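Local coordinates for phosphate-binding protein PstS (Borrelia burgdorferi, PDB 4N13) that binds inorganic phosphate with micromolar affinity and, as the solute-binding lipoprotein of the PstSACB ABC transporter, takes part in phosphate import, at residues E104-L107 / A108-L111; G113-N117 / W118-G122; K144-L147 / L148-F152. All coordinates share one frame; numbering follows the deposited sequence.

Contact 1. Residues E104-L107 / A108-L111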
# COMPACT_ATOMS: atom_id res chain seq x y z
N GLU A 104 -0.02 16.16 3.68
CA GLU A 104 0.74 15.05 4.25
C GLU A 104 1.49 15.46 5.50
O GLU A 104 1.55 14.70 6.46
CB GLU A 104 1.74 14.51 3.23
CG GLU A 104 1.14 13.49 2.26
CD GLU A 104 2.20 12.94 1.37
OE1 GLU A 104 2.58 13.67 0.45
OE2 GLU A 104 2.65 11.80 1.59
N GLU A 105 2.06 16.66 5.49
CA GLU A 105 2.81 17.14 6.63
C GLU A 105 1.93 17.22 7.87
O GLU A 105 2.31 16.75 8.96
CB GLU A 105 3.43 18.50 6.35
CG GLU A 105 4.35 18.98 7.47
CD GLU A 105 5.77 18.40 7.42
OE1 GLU A 105 6.46 18.48 8.45
OE2 GLU A 105 6.21 17.87 6.37
N ASN A 106 0.75 17.82 7.74
CA ASN A 106 -0.13 17.95 8.89
C ASN A 106 -0.70 16.60 9.32
O ASN A 106 -0.87 16.35 10.52
CB ASN A 106 -1.23 18.97 8.64
CG ASN A 106 -0.73 20.39 8.75
OD1 ASN A 106 0.25 20.64 9.43
ND2 ASN A 106 -1.40 21.31 8.10
N LEU A 107 -0.97 15.74 8.36
CA LEU A 107 -1.45 14.41 8.67
C LEU A 107 -0.41 13.65 9.51
O LEU A 107 -0.74 13.00 10.51
CB LEU A 107 -1.78 13.69 7.38
CG LEU A 107 -2.39 12.30 7.50
CD1 LEU A 107 -3.67 12.30 8.31
CD2 LEU A 107 -2.69 11.76 6.11
N ALA A 108 0.85 13.72 9.09
CA ALA A 108 1.92 13.07 9.83
C ALA A 108 2.04 13.61 11.25
O ALA A 108 2.33 12.87 12.17
CB ALA A 108 3.23 13.22 9.10
N LYS A 109 1.81 14.91 11.43
CA LYS A 109 1.86 15.51 12.75
C LYS A 109 0.66 15.10 13.61
O LYS A 109 0.77 15.07 14.84
CB LYS A 109 1.94 17.04 12.61
CG LYS A 109 3.31 17.53 12.14
CD LYS A 109 3.28 19.03 11.87
CE LYS A 109 4.64 19.54 11.47
NZ LYS A 109 4.62 21.01 11.26
N ILE A 110 -0.49 14.78 13.01
CA ILE A 110 -1.59 14.18 13.80
C ILE A 110 -1.15 12.78 14.23
O ILE A 110 -1.29 12.38 15.40
CB ILE A 110 -2.92 14.13 13.00
CG1 ILE A 110 -3.44 15.55 12.77
CG2 ILE A 110 -3.93 13.25 13.70
CD1 ILE A 110 -4.64 15.64 11.88
N LEU A 111 -0.57 12.04 13.30
CA LEU A 111 -0.19 10.67 13.57
C LEU A 111 0.88 10.53 14.64
O LEU A 111 0.86 9.54 15.37
CB LEU A 111 0.27 9.97 12.28
CG LEU A 111 -0.81 9.82 11.22
CD1 LEU A 111 -0.23 9.32 9.91
CD2 LEU A 111 -1.84 8.87 11.71
O HOH W 1 2.69 21.60 8.80
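The short helix 104-111 of this class II phosphate-binding protein carries Glu105, Asn106 and Lys109 on a partly exposed side and turns Leu107, Ala108 and Leu111 inward. Lys109 runs out almost fully extended beyond CG and passes across the Glu105 side chain, its CE 3.7 Å from Glu105 OE1. Glu105 comes to meet it because CG is anti to the backbone N (chi1 -174°) and the chain then bends at chi2. The charges themselves stop short of a salt bridge, with 4.2 Å between Glu105 OE1 and Lys109 NZ. Asn106 reaches the same ammonium group through a water, which donates to Asn106 OD1 at 2.7 Å and accepts from Lys109 NZ at 3.2 Å.

Beneath this runs ordinary i to i+4 bonding, as between Ala108 N and Glu104 O at 2.9 Å. On the inner side, Leu111 CG lies 3.3 Å from Leu107 O, while the two leucine side chains meet loosely, CG of Leu107 to CD1 of Leu111 at 4.4 Å. Leu107 packs on Phe91 and Ile102, and Leu111 also reaches Ile143 and Leu147 of helix 138-151. At the N-terminal end, Asn206 OD1 takes the hydrogen bond from Glu104 N.

On the outer side the side chains are thus linked by one water and by a charge pair short of a salt bridge, an attraction solvent would probably weaken; the inner side is apolar packing.

Contact 2. Residues G113-N117 / W118-G122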
# COMPACT_ATOMS: atom_id res chain seq x y z
N GLY A 113 1.43 12.82 17.03
CA GLY A 113 1.05 13.49 18.26
C GLY A 113 1.45 14.95 18.39
O GLY A 113 1.17 15.54 19.43
N GLU A 114 2.13 15.51 17.39
CA GLU A 114 2.45 16.94 17.43
C GLU A 114 1.22 17.81 17.27
O GLU A 114 1.21 18.96 17.72
CB GLU A 114 3.49 17.29 16.37
CG GLU A 114 4.87 16.79 16.72
CD GLU A 114 5.91 17.12 15.66
OE1 GLU A 114 5.70 18.06 14.86
OE2 GLU A 114 6.95 16.43 15.64
N ILE A 115 0.19 17.28 16.63
CA ILE A 115 -1.10 17.97 16.52
C ILE A 115 -2.15 17.12 17.22
O ILE A 115 -2.34 15.98 16.83
CB ILE A 115 -1.51 18.21 15.04
CG1 ILE A 115 -0.57 19.23 14.40
CG2 ILE A 115 -2.95 18.67 14.95
CD1 ILE A 115 -0.82 19.42 12.91
N GLN A 116 -2.79 17.65 18.24
CA GLN A 116 -3.77 16.89 19.02
C GLN A 116 -5.12 17.56 19.20
O GLN A 116 -5.99 17.03 19.90
CB GLN A 116 -3.21 16.49 20.39
CG GLN A 116 -2.08 15.53 20.26
CD GLN A 116 -1.66 14.91 21.56
OE1 GLN A 116 -2.46 14.81 22.51
NE2 GLN A 116 -0.42 14.45 21.61
N ASN A 117 -5.31 18.71 18.58
CA ASN A 117 -6.61 19.36 18.61
C ASN A 117 -6.88 19.88 17.21
O ASN A 117 -5.99 20.45 16.58
CB ASN A 117 -6.61 20.48 19.67
CG ASN A 117 -7.98 21.11 19.88
OD1 ASN A 117 -8.62 21.58 18.94
ND2 ASN A 117 -8.43 21.12 21.12
N TRP A 118 -8.08 19.64 16.70
CA TRP A 118 -8.41 20.03 15.34
C TRP A 118 -8.22 21.54 15.13
O TRP A 118 -7.96 21.94 14.01
CB TRP A 118 -9.83 19.60 14.97
CG TRP A 118 -9.99 18.10 14.89
CD1 TRP A 118 -10.62 17.27 15.79
CD2 TRP A 118 -9.52 17.25 13.84
NE1 TRP A 118 -10.55 15.96 15.36
CE2 TRP A 118 -9.89 15.93 14.16
CE3 TRP A 118 -8.80 17.48 12.65
CZ2 TRP A 118 -9.58 14.85 13.35
CZ3 TRP A 118 -8.50 16.40 11.85
CH2 TRP A 118 -8.88 15.11 12.20
N LYS A 119 -8.31 22.34 16.18
CA LYS A 119 -8.14 23.81 16.07
C LYS A 119 -6.74 24.17 15.62
O LYS A 119 -6.54 25.24 15.04
CB LYS A 119 -8.48 24.53 17.38
CG LYS A 119 -7.36 24.54 18.42
CD LYS A 119 -7.80 25.12 19.75
CE LYS A 119 -6.71 25.06 20.79
NZ LYS A 119 -7.10 25.75 22.06
N GLN A 120 -5.76 23.32 15.90
CA GLN A 120 -4.38 23.63 15.57
C GLN A 120 -4.17 23.76 14.07
O GLN A 120 -3.26 24.45 13.64
CB GLN A 120 -3.45 22.60 16.18
CG GLN A 120 -3.47 22.60 17.70
CD GLN A 120 -2.58 21.54 18.26
OE1 GLN A 120 -2.83 20.36 18.08
NE2 GLN A 120 -1.50 21.96 18.92
N VAL A 121 -5.04 23.11 13.29
CA VAL A 121 -5.03 23.25 11.84
C VAL A 121 -6.29 24.00 11.34
O VAL A 121 -6.67 23.87 10.17
CB VAL A 121 -4.95 21.87 11.13
CG1 VAL A 121 -3.64 21.21 11.46
CG2 VAL A 121 -6.12 20.99 11.50
N GLY A 122 -6.93 24.77 12.21
CA GLY A 122 -8.02 25.64 11.78
C GLY A 122 -9.40 25.02 11.90
O GLY A 122 -10.40 25.63 11.52
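Asn117 and Gln120 each turn a side-chain amide oxygen onto backbone N-H groups across the turn, and their torsions set this up: Asn117 has CG anti to its own N (chi1 -173°), which carries OD1 forward to Lys119, while Gln120 has CG beside its N (chi1 -64°) and stays extended, so that its amide reaches back along 115-117. Gln120 OE1 accepts two backbone N-H groups. Gln116 N, at 2.7 Å, approaches nearly along the C=O axis; Asn117 N, at 3.0 Å, comes from above the carbonyl plane. The return bond, Gln120 N to Asn117 O at 3.0 Å, closes the turn into the 3-10 segment 118-120.

Asn117 OD1 takes Lys119 N at 2.9 Å, in the carbonyl plane and on a lone pair, with an N-H...O angle of 166°. This is an Asx turn at the start of the 3-10 segment. Over that amide crosses the Lys119 stem, its CG 3.3 Å from Asn117 OD1. Ala126 N also bonds to OD1, and Asp125 OD1 accepts from Asn117 ND2, so both ends of the amide are fixed.

Below the polar links, Ile115 CG2 passes Gln120 OE1 at 3.6 Å, and Ile115 CD1 meets Val121 CG1 at the same distance, the two side chains crossing at about a right angle. Gln116 turns the other way: NE2 bonds to Gly113 O at 2.9 Å, and OE1 to Lys127.

The loop leaves helix 104-111 through a Schellman motif at Gly113 and leads toward strand 129-133. Ile115 rests on Asn106, Lys109 and Ile110 of that helix, while Trp118 packs on Ile97 and Ile128, with NE1 bonded to the carbonyl of His182.

Contact 3. Residues K144-L147 / L148-F152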
# COMPACT_ATOMS: atom_id res chain seq x y z
N LYS A 144 3.44 3.95 8.77
CA LYS A 144 4.71 4.34 9.37
C LYS A 144 5.77 4.63 8.29
O LYS A 144 6.50 5.62 8.36
CB LYS A 144 5.20 3.27 10.35
CG LYS A 144 6.52 3.60 10.98
CD LYS A 144 6.70 2.88 12.32
CE LYS A 144 8.15 2.92 12.80
NZ LYS A 144 8.75 4.28 12.72
N ASP A 145 5.82 3.77 7.27
CA ASP A 145 6.83 3.87 6.24
C ASP A 145 6.55 5.01 5.26
O ASP A 145 7.47 5.70 4.82
CB ASP A 145 6.95 2.54 5.49
CG ASP A 145 7.56 1.43 6.37
OD1 ASP A 145 8.14 1.75 7.44
OD2 ASP A 145 7.47 0.25 5.98
N LEU A 146 5.28 5.22 4.92
CA LEU A 146 4.91 6.18 3.88
C LEU A 146 4.82 7.60 4.42
O LEU A 146 5.04 8.55 3.69
CB LEU A 146 3.56 5.81 3.27
CG LEU A 146 3.57 4.54 2.42
CD1 LEU A 146 2.12 4.15 2.15
CD2 LEU A 146 4.35 4.74 1.12
N LEU A 147 4.44 7.74 5.69
CA LEU A 147 4.23 9.05 6.27
C LEU A 147 5.27 9.36 7.34
O LEU A 147 6.08 10.26 7.16
CB LEU A 147 2.79 9.20 6.81
CG LEU A 147 1.73 9.47 5.75
CD1 LEU A 147 0.33 9.21 6.26
CD2 LEU A 147 1.87 10.92 5.30
N LEU A 148 5.27 8.63 8.45
CA LEU A 148 6.11 9.02 9.57
C LEU A 148 7.58 9.02 9.22
O LEU A 148 8.29 9.98 9.54
CB LEU A 148 5.87 8.09 10.76
CG LEU A 148 4.49 8.19 11.41
CD1 LEU A 148 4.32 7.14 12.51
CD2 LEU A 148 4.26 9.57 11.99
N ASN A 149 8.05 7.94 8.60
CA ASN A 149 9.48 7.81 8.32
C ASN A 149 9.96 8.76 7.24
O ASN A 149 11.14 9.03 7.16
CB ASN A 149 9.82 6.37 7.93
CG ASN A 149 9.72 5.41 9.09
OD1 ASN A 149 9.55 5.82 10.24
ND2 ASN A 149 9.83 4.12 8.80
N LYS A 150 9.06 9.26 6.41
CA LYS A 150 9.43 10.19 5.35
C LYS A 150 9.34 11.65 5.80
O LYS A 150 10.14 12.48 5.39
CB LYS A 150 8.59 9.97 4.10
CG LYS A 150 8.80 8.58 3.52
CD LYS A 150 8.34 8.46 2.09
CE LYS A 150 8.48 7.04 1.59
NZ LYS A 150 8.08 6.93 0.16
N ILE A 151 8.38 11.95 6.67
CA ILE A 151 8.17 13.34 7.06
C ILE A 151 9.15 13.78 8.16
O ILE A 151 9.58 14.92 8.18
CB ILE A 151 6.71 13.57 7.54
CG1 ILE A 151 5.70 13.52 6.38
CG2 ILE A 151 6.58 14.89 8.27
CD1 ILE A 151 5.89 14.56 5.36
N PHE A 152 9.45 12.87 9.08
CA PHE A 152 10.25 13.21 10.26
C PHE A 152 11.68 12.70 10.16
O PHE A 152 11.93 11.62 9.64
CB PHE A 152 9.57 12.67 11.52
CG PHE A 152 8.22 13.27 11.74
CD1 PHE A 152 7.07 12.52 11.63
CD2 PHE A 152 8.10 14.62 12.03
CE1 PHE A 152 5.83 13.08 11.81
CE2 PHE A 152 6.85 15.19 12.22
CZ PHE A 152 5.71 14.42 12.10
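A polar side-chain link five residues apart, Lys144 to Asn149, spans a wide turn of helix 138-151, the helix of the beta-alpha-beta unit between strands 129-133 and 165-167. The backbone widens to a pi-type turn at 144-147, and Asn149 N bonds to Lys144 O at 2.8 Å. The i to i+5 spacing also brings the side chains together. Lys144 leaves with CG opposite its backbone N (chi1 179°) and curls at chi4 (47°), which swings NZ back to Asn149 OD1 at 3.0 Å, in the carbonyl plane and on a lone pair. The same NZ donates to Ala158 O in the loop beyond the helix.

Asp145 runs beside Asn149, pointing the same way, with the carboxylate and amide planes 37° apart. Asp145 OD1 stands 3.2 Å from Asn149 ND2, but the angle is too poor for a hydrogen bond. The partner that holds the carboxylate is Arg224, in a salt bridge to OD2.

One turn on, regular spacing returns: Ile151 N bonds to Leu147 O at 2.9 Å, with Lys150 N a weak second donor to that oxygen. Lys150 lays its stem along the backbone, CG 3.4 Å from Asp145 O. After the helix, Phe152 carries Ile151 CG2 over the centre of one ring face.

The i to i+5 backbone bond of the widened turn is thus doubled by a side-chain bond between the same two residues, and NZ ties helix to loop through two carbonyl oxygens, one of a side chain and one of the backbone.

Overall arrangement
Contact 1 lies within one helix and contact 3 runs to the end of another; the two pack against each other, their centres about 9 Å apart. Ala108 CB meets Ile151 CG1 at 3.7 Å, as does Leu111 CD1 with Leu147 CD1, an apolar seam. Contact 2, the loop after contact 1, is joined to it by a probable hydrogen bond from Ile115 N to Lys109 O and touches contact 3 through Glu114 and Phe152. Contact 1 is the most buried, half its residues buried and none fully exposed, and keeps regular helical spacing. Contact 3, nearest the chain centre, has a pi-type turn. Contact 2, with three exposed residues, lies nearest the surface, farthest from that centre; side-chain amides hold its irregular backbone.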